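Local coordinates for protein L544 (Acanthamoeba polyphaga mimivirus, PDB 4AMQ) that is a virion-associated nucleotidyl transferase that binds manganese ions and probably transfers nucleotides by a metal-dependent mechanism, at residues K37-I42 and I210-A215; K41-P46 and I69-H74. All coordinates share one frame; numbering follows the deposited sequence.

Contact 1: K37-I42 and I210-A215; sequences KILPKI and IGFDIA. With MN (manganese (II) ion), chain C.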
loop_
_atom_site.group_PDB
_atom_site.type_symbol
_atom_site.label_atom_id
_atom_site.label_comp_id
_atom_site.label_asym_id
_atom_site.label_seq_id
_atom_site.Cartn_x
_atom_site.Cartn_y
_atom_site.Cartn_z
ATOM N N LYS A 37 -20.973 -8.362 2.322
ATOM C CA LYS A 37 -20.603 -8.745 3.679
ATOM C C LYS A 37 -19.526 -7.859 4.303
ATOM O O LYS A 37 -19.500 -7.671 5.517
ATOM C CB LYS A 37 -20.162 -10.212 3.713
ATOM C CG LYS A 37 -21.186 -11.169 3.121
ATOM C CD LYS A 37 -22.548 -10.964 3.763
ATOM C CE LYS A 37 -23.602 -11.860 3.135
ATOM N NZ LYS A 37 -24.948 -11.594 3.712
ATOM N N ILE A 38 -18.637 -7.317 3.475
ATOM C CA ILE A 38 -17.529 -6.517 3.986
ATOM C C ILE A 38 -17.824 -5.017 3.985
ATOM O O ILE A 38 -17.840 -4.385 5.041
ATOM C CB ILE A 38 -16.222 -6.785 3.212
ATOM C CG1 ILE A 38 -15.884 -8.275 3.244
ATOM C CG2 ILE A 38 -15.081 -5.975 3.807
ATOM C CD1 ILE A 38 -15.754 -8.828 4.641
ATOM N N LEU A 39 -18.064 -4.456 2.803
ATOM C CA LEU A 39 -18.239 -3.009 2.656
ATOM C C LEU A 39 -19.292 -2.375 3.578
ATOM O O LEU A 39 -19.058 -1.303 4.136
ATOM C CB LEU A 39 -18.515 -2.638 1.194
ATOM C CG LEU A 39 -17.398 -2.955 0.196
ATOM C CD1 LEU A 39 -17.680 -2.290 -1.137
ATOM C CD2 LEU A 39 -16.051 -2.512 0.738
ATOM N N PRO A 40 -20.457 -3.026 3.738
ATOM C CA PRO A 40 -21.475 -2.422 4.605
ATOM C C PRO A 40 -20.970 -2.270 6.034
ATOM O O PRO A 40 -21.529 -1.509 6.821
ATOM C CB PRO A 40 -22.620 -3.438 4.558
ATOM C CG PRO A 40 -22.426 -4.168 3.273
ATOM C CD PRO A 40 -20.939 -4.266 3.107
ATOM N N LYS A 41 -19.907 -2.994 6.360
ATOM C CA LYS A 41 -19.381 -2.990 7.714
ATOM C C LYS A 41 -18.276 -1.949 7.911
ATOM O O LYS A 41 -18.137 -1.383 8.996
ATOM C CB LYS A 41 -18.873 -4.386 8.076
ATOM C CG LYS A 41 -18.642 -4.601 9.556
ATOM C CD LYS A 41 -19.256 -5.916 10.008
ATOM C CE LYS A 41 -18.789 -7.070 9.141
ATOM N NZ LYS A 41 -19.375 -8.364 9.595
ATOM N N ILE A 42 -17.504 -1.686 6.860
ATOM C CA ILE A 42 -16.332 -0.822 6.986
ATOM C C ILE A 42 -16.520 0.578 6.408
ATOM O O ILE A 42 -15.736 1.483 6.707
ATOM C CB ILE A 42 -15.076 -1.464 6.348
ATOM C CG1 ILE A 42 -15.210 -1.512 4.824
ATOM C CG2 ILE A 42 -14.839 -2.850 6.921
ATOM C CD1 ILE A 42 -13.980 -2.060 4.115
ATOM N N ILE A 210 -6.252 -8.655 3.511
ATOM C CA ILE A 210 -6.235 -7.854 2.293
ATOM C C ILE A 210 -6.477 -6.393 2.663
ATOM O O ILE A 210 -7.321 -6.090 3.502
ATOM C CB ILE A 210 -7.327 -8.325 1.310
ATOM C CG1 ILE A 210 -7.066 -9.769 0.891
ATOM C CG2 ILE A 210 -7.382 -7.432 0.087
ATOM C CD1 ILE A 210 -5.743 -9.954 0.183
ATOM N N GLY A 211 -5.722 -5.491 2.052
ATOM C CA GLY A 211 -5.858 -4.078 2.343
ATOM C C GLY A 211 -7.116 -3.481 1.739
ATOM O O GLY A 211 -7.434 -3.714 0.577
ATOM N N PHE A 212 -7.847 -2.727 2.551
ATOM C CA PHE A 212 -8.972 -1.936 2.080
ATOM C C PHE A 212 -8.692 -0.486 2.451
ATOM O O PHE A 212 -8.660 -0.142 3.632
ATOM C CB PHE A 212 -10.280 -2.395 2.737
ATOM C CG PHE A 212 -10.860 -3.651 2.143
ATOM C CD1 PHE A 212 -10.266 -4.882 2.366
ATOM C CD2 PHE A 212 -12.001 -3.599 1.358
ATOM C CE1 PHE A 212 -10.802 -6.039 1.818
ATOM C CE2 PHE A 212 -12.542 -4.753 0.809
ATOM C CZ PHE A 212 -11.942 -5.972 1.040
ATOM N N ASP A 213 -8.468 0.354 1.445
ATOM C CA ASP A 213 -8.265 1.780 1.677
ATOM C C ASP A 213 -9.522 2.567 1.314
ATOM O O ASP A 213 -9.938 2.586 0.152
ATOM C CB ASP A 213 -7.062 2.296 0.879
ATOM C CG ASP A 213 -5.742 1.694 1.346
ATOM O OD1 ASP A 213 -5.618 1.364 2.545
ATOM O OD2 ASP A 213 -4.825 1.554 0.509
ATOM N N ILE A 214 -10.122 3.211 2.311
ATOM C CA ILE A 214 -11.341 3.989 2.103
ATOM C C ILE A 214 -11.102 5.484 2.292
ATOM O O ILE A 214 -10.909 5.952 3.415
ATOM C CB ILE A 214 -12.463 3.568 3.074
ATOM C CG1 ILE A 214 -12.566 2.041 3.164
ATOM C CG2 ILE A 214 -13.791 4.200 2.656
ATOM C CD1 ILE A 214 -12.763 1.357 1.828
ATOM N N ALA A 215 -11.121 6.226 1.189
ATOM C CA ALA A 215 -10.994 7.680 1.233
ATOM C C ALA A 215 -12.345 8.301 1.560
ATOM O O ALA A 215 -13.269 8.264 0.750
ATOM C CB ALA A 215 -10.477 8.206 -0.089
HETATM MN MN MN C . -4.551 0.759 -1.907
HETATM O O HOH W 1 -2.108 0.381 -1.230
#
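Phe-212 meets three aliphatic side chains of the last turns of helix 28-42, and its ring is the centre of a wholly apolar contact. Ile-38 lays its CG2 methyl over one face of the ring, 4.1 Å from Phe-212 CE2, while Leu-39 brings CD2 to within 4.2 Å of the same ring atom from an oblique direction. Ile-42 comes closest: its CG1 sits between the backbone N and the carbonyl carbon (chi1 70°), and the extended chain beyond it carries CD1 to 3.7 Å from Phe-212 CD2. That same methyl also touches Ile-214, with 4.3 Å between Ile-42 CD1 and Ile-214 CD1, and so bridges two residues on one face of the strand.

The metal chemistry belongs to the other face. Alternation along the strand turns Asp-213 away from the helix, and its OD2 binds a manganese ion at 2.6 Å. Asp-66 and Asp-68 bind this ion too, a DxD pair as in many nucleotidyltransferases. The strand thus illustrates a division of labour, apolar residues facing the helix and a carboxylate facing the metal.

The axes of segments 37-42 and 210-215 approach to 11.2 Å, with 45° between their directions. Strand 209-217 runs between strands 66-72 and 196-204, where Ile-67, Tyr-201 and Val-203 flank Phe-212; Ile-34, a turn earlier on the helix, also touches the ring.

Contact 2: K41-P46 and I69-H74; sequences KILVVP and IVNNVH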
loop_
_atom_site.group_PDB
_atom_site.type_symbol
_atom_site.label_atom_id
_atom_site.label_comp_id
_atom_site.label_asym_id
_atom_site.label_seq_id
_atom_site.Cartn_x
_atom_site.Cartn_y
_atom_site.Cartn_z
ATOM N N LYS A 41 -19.907 -2.994 6.360
ATOM C CA LYS A 41 -19.381 -2.990 7.714
ATOM C C LYS A 41 -18.276 -1.949 7.911
ATOM O O LYS A 41 -18.137 -1.383 8.996
ATOM C CB LYS A 41 -18.873 -4.386 8.076
ATOM C CG LYS A 41 -18.642 -4.601 9.556
ATOM C CD LYS A 41 -19.256 -5.916 10.008
ATOM C CE LYS A 41 -18.789 -7.070 9.141
ATOM N NZ LYS A 41 -19.375 -8.364 9.595
ATOM N N ILE A 42 -17.504 -1.686 6.860
ATOM C CA ILE A 42 -16.332 -0.822 6.986
ATOM C C ILE A 42 -16.520 0.578 6.408
ATOM O O ILE A 42 -15.736 1.483 6.707
ATOM C CB ILE A 42 -15.076 -1.464 6.348
ATOM C CG1 ILE A 42 -15.210 -1.512 4.824
ATOM C CG2 ILE A 42 -14.839 -2.850 6.921
ATOM C CD1 ILE A 42 -13.980 -2.060 4.115
ATOM N N LEU A 43 -17.542 0.757 5.578
ATOM C CA LEU A 43 -17.807 2.069 4.986
ATOM C C LEU A 43 -18.449 3.024 5.991
ATOM O O LEU A 43 -19.208 2.605 6.862
ATOM C CB LEU A 43 -18.692 1.940 3.744
ATOM C CG LEU A 43 -18.075 1.308 2.495
ATOM C CD1 LEU A 43 -19.133 1.086 1.429
ATOM C CD2 LEU A 43 -16.939 2.164 1.956
ATOM N N VAL A 44 -18.131 4.309 5.871
ATOM C CA VAL A 44 -18.763 5.329 6.702
ATOM C C VAL A 44 -20.233 5.493 6.314
ATOM O O VAL A 44 -21.107 5.582 7.175
ATOM C CB VAL A 44 -18.038 6.682 6.584
ATOM C CG1 VAL A 44 -18.822 7.770 7.299
ATOM C CG2 VAL A 44 -16.627 6.575 7.142
ATOM N N VAL A 45 -20.490 5.539 5.008
ATOM C CA VAL A 45 -21.847 5.484 4.477
ATOM C C VAL A 45 -21.933 4.324 3.487
ATOM O O VAL A 45 -21.301 4.354 2.433
ATOM C CB VAL A 45 -22.248 6.807 3.786
ATOM C CG1 VAL A 45 -23.644 6.701 3.194
ATOM C CG2 VAL A 45 -22.183 7.955 4.771
ATOM N N PRO A 46 -22.701 3.282 3.839
ATOM C CA PRO A 46 -22.775 2.026 3.083
ATOM C C PRO A 46 -23.532 2.125 1.759
ATOM O O PRO A 46 -23.312 1.293 0.876
ATOM C CB PRO A 46 -23.530 1.089 4.035
ATOM C CG PRO A 46 -23.454 1.745 5.381
ATOM C CD PRO A 46 -23.456 3.205 5.098
ATOM N N ILE A 69 -11.363 2.501 -2.289
ATOM C CA ILE A 69 -12.711 3.048 -2.399
ATOM C C ILE A 69 -12.800 4.503 -1.961
ATOM O O ILE A 69 -12.168 4.905 -0.977
ATOM C CB ILE A 69 -13.721 2.202 -1.595
ATOM C CG1 ILE A 69 -13.874 0.828 -2.241
ATOM C CG2 ILE A 69 -15.071 2.888 -1.512
ATOM C CD1 ILE A 69 -14.972 -0.005 -1.649
ATOM N N VAL A 70 -13.574 5.290 -2.709
ATOM C CA VAL A 70 -13.903 6.649 -2.305
ATOM C C VAL A 70 -15.314 6.656 -1.720
ATOM O O VAL A 70 -16.265 6.213 -2.364
ATOM C CB VAL A 70 -13.806 7.641 -3.487
ATOM C CG1 VAL A 70 -14.391 9.002 -3.105
ATOM C CG2 VAL A 70 -12.362 7.788 -3.941
ATOM N N ASN A 71 -15.439 7.136 -0.490
ATOM C CA ASN A 71 -16.734 7.253 0.168
ATOM C C ASN A 71 -17.100 8.732 0.278
ATOM O O ASN A 71 -16.452 9.489 1.003
ATOM C CB ASN A 71 -16.685 6.610 1.557
ATOM C CG ASN A 71 -18.047 6.132 2.039
ATOM O OD1 ASN A 71 -18.991 5.998 1.255
ATOM N ND2 ASN A 71 -18.151 5.860 3.334
ATOM N N ASN A 72 -18.118 9.151 -0.466
ATOM C CA ASN A 72 -18.581 10.536 -0.409
ATOM C C ASN A 72 -19.734 10.653 0.581
ATOM O O ASN A 72 -20.858 10.254 0.285
ATOM C CB ASN A 72 -18.988 11.027 -1.802
ATOM C CG ASN A 72 -17.802 11.143 -2.749
ATOM O OD1 ASN A 72 -16.765 11.705 -2.396
ATOM N ND2 ASN A 72 -17.947 10.601 -3.953
ATOM N N VAL A 73 -19.448 11.191 1.764
ATOM C CA VAL A 73 -20.383 11.089 2.883
ATOM C C VAL A 73 -21.110 12.385 3.248
ATOM O O VAL A 73 -22.021 12.369 4.075
ATOM C CB VAL A 73 -19.698 10.501 4.141
ATOM C CG1 VAL A 73 -19.039 9.174 3.802
ATOM C CG2 VAL A 73 -18.677 11.477 4.707
ATOM N N HIS A 74 -20.714 13.498 2.641
ATOM C CA HIS A 74 -21.427 14.758 2.834
ATOM C C HIS A 74 -22.672 14.768 1.947
ATOM O O HIS A 74 -22.622 14.301 0.811
ATOM C CB HIS A 74 -20.523 15.945 2.492
ATOM C CG HIS A 74 -21.077 17.268 2.918
ATOM N ND1 HIS A 74 -22.016 17.954 2.191
ATOM C CD2 HIS A 74 -20.816 18.033 4.013
ATOM C CE1 HIS A 74 -22.320 19.087 2.809
ATOM N NE2 HIS A 74 -21.601 19.150 3.916
#
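Val-73 and Val-45 make the tight end of this contact, with Val-45 CG2 only 3.5 Å from Val-73 CG1. The CG1 methyl of Val-73 stands anti to its carbonyl carbon (chi1 -54°), which directs it at two neighbours: Val-44 CG1 also reaches it, at 3.8 Å, the side chains of Val-44 and Val-73 crossing at about a right angle. Asn-71 adds a polar centre. Its side-chain amide is pushed in among the backbone of Val-44 and Val-45, although the way round of its oxygen and nitrogen is doubtful.

The setting is strand 66-72 of the nucleotidyltransferase sheet, which carries the DxD aspartates Asp-66 and Asp-68 at its start and runs on to this contact, packed against the loop into which helix 28-42 runs out. Leu-43, the first residue to leave helical geometry, starts that loop and turns its side chain toward the strand. Here the distances are a little longer: Leu-43 CD2 lies 4.0 Å from Ile-69 CG2 and also borders Asn-71 CG, and Tyr-51 of the adjoining strand 51-54 touches all three side chains.

On the more open side, Val-70 and Asn-72 point away from the loop, as alternation in a strand requires, and are partly exposed. Asn-72 OD1 accepts a hydrogen bond from Arg-217 NE.

How the contacts relate
Contacts 1 and 2, with centres 9 Å apart, start from overlapping stretches, 37-42 and 41-46, which share Lys-41 and Ile-42; the chain then reaches 69-74 of contact 2 well before 210-215 of contact 1. Their partner strands, 209-217 and 66-72, lie far apart in sequence but are parallel neighbours in one mixed sheet, joined by probable hydrogen bonds such as Ala-215 N to Ile-69 O at 2.7 Å. Leu-39 and Ile-214 of contact 1 pack on Ile-69 of contact 2, making the two continuous. Together they pack against part of one face of the two strands that carry the manganese-binding aspartates; in 209-217 Asp-213 points from the other face.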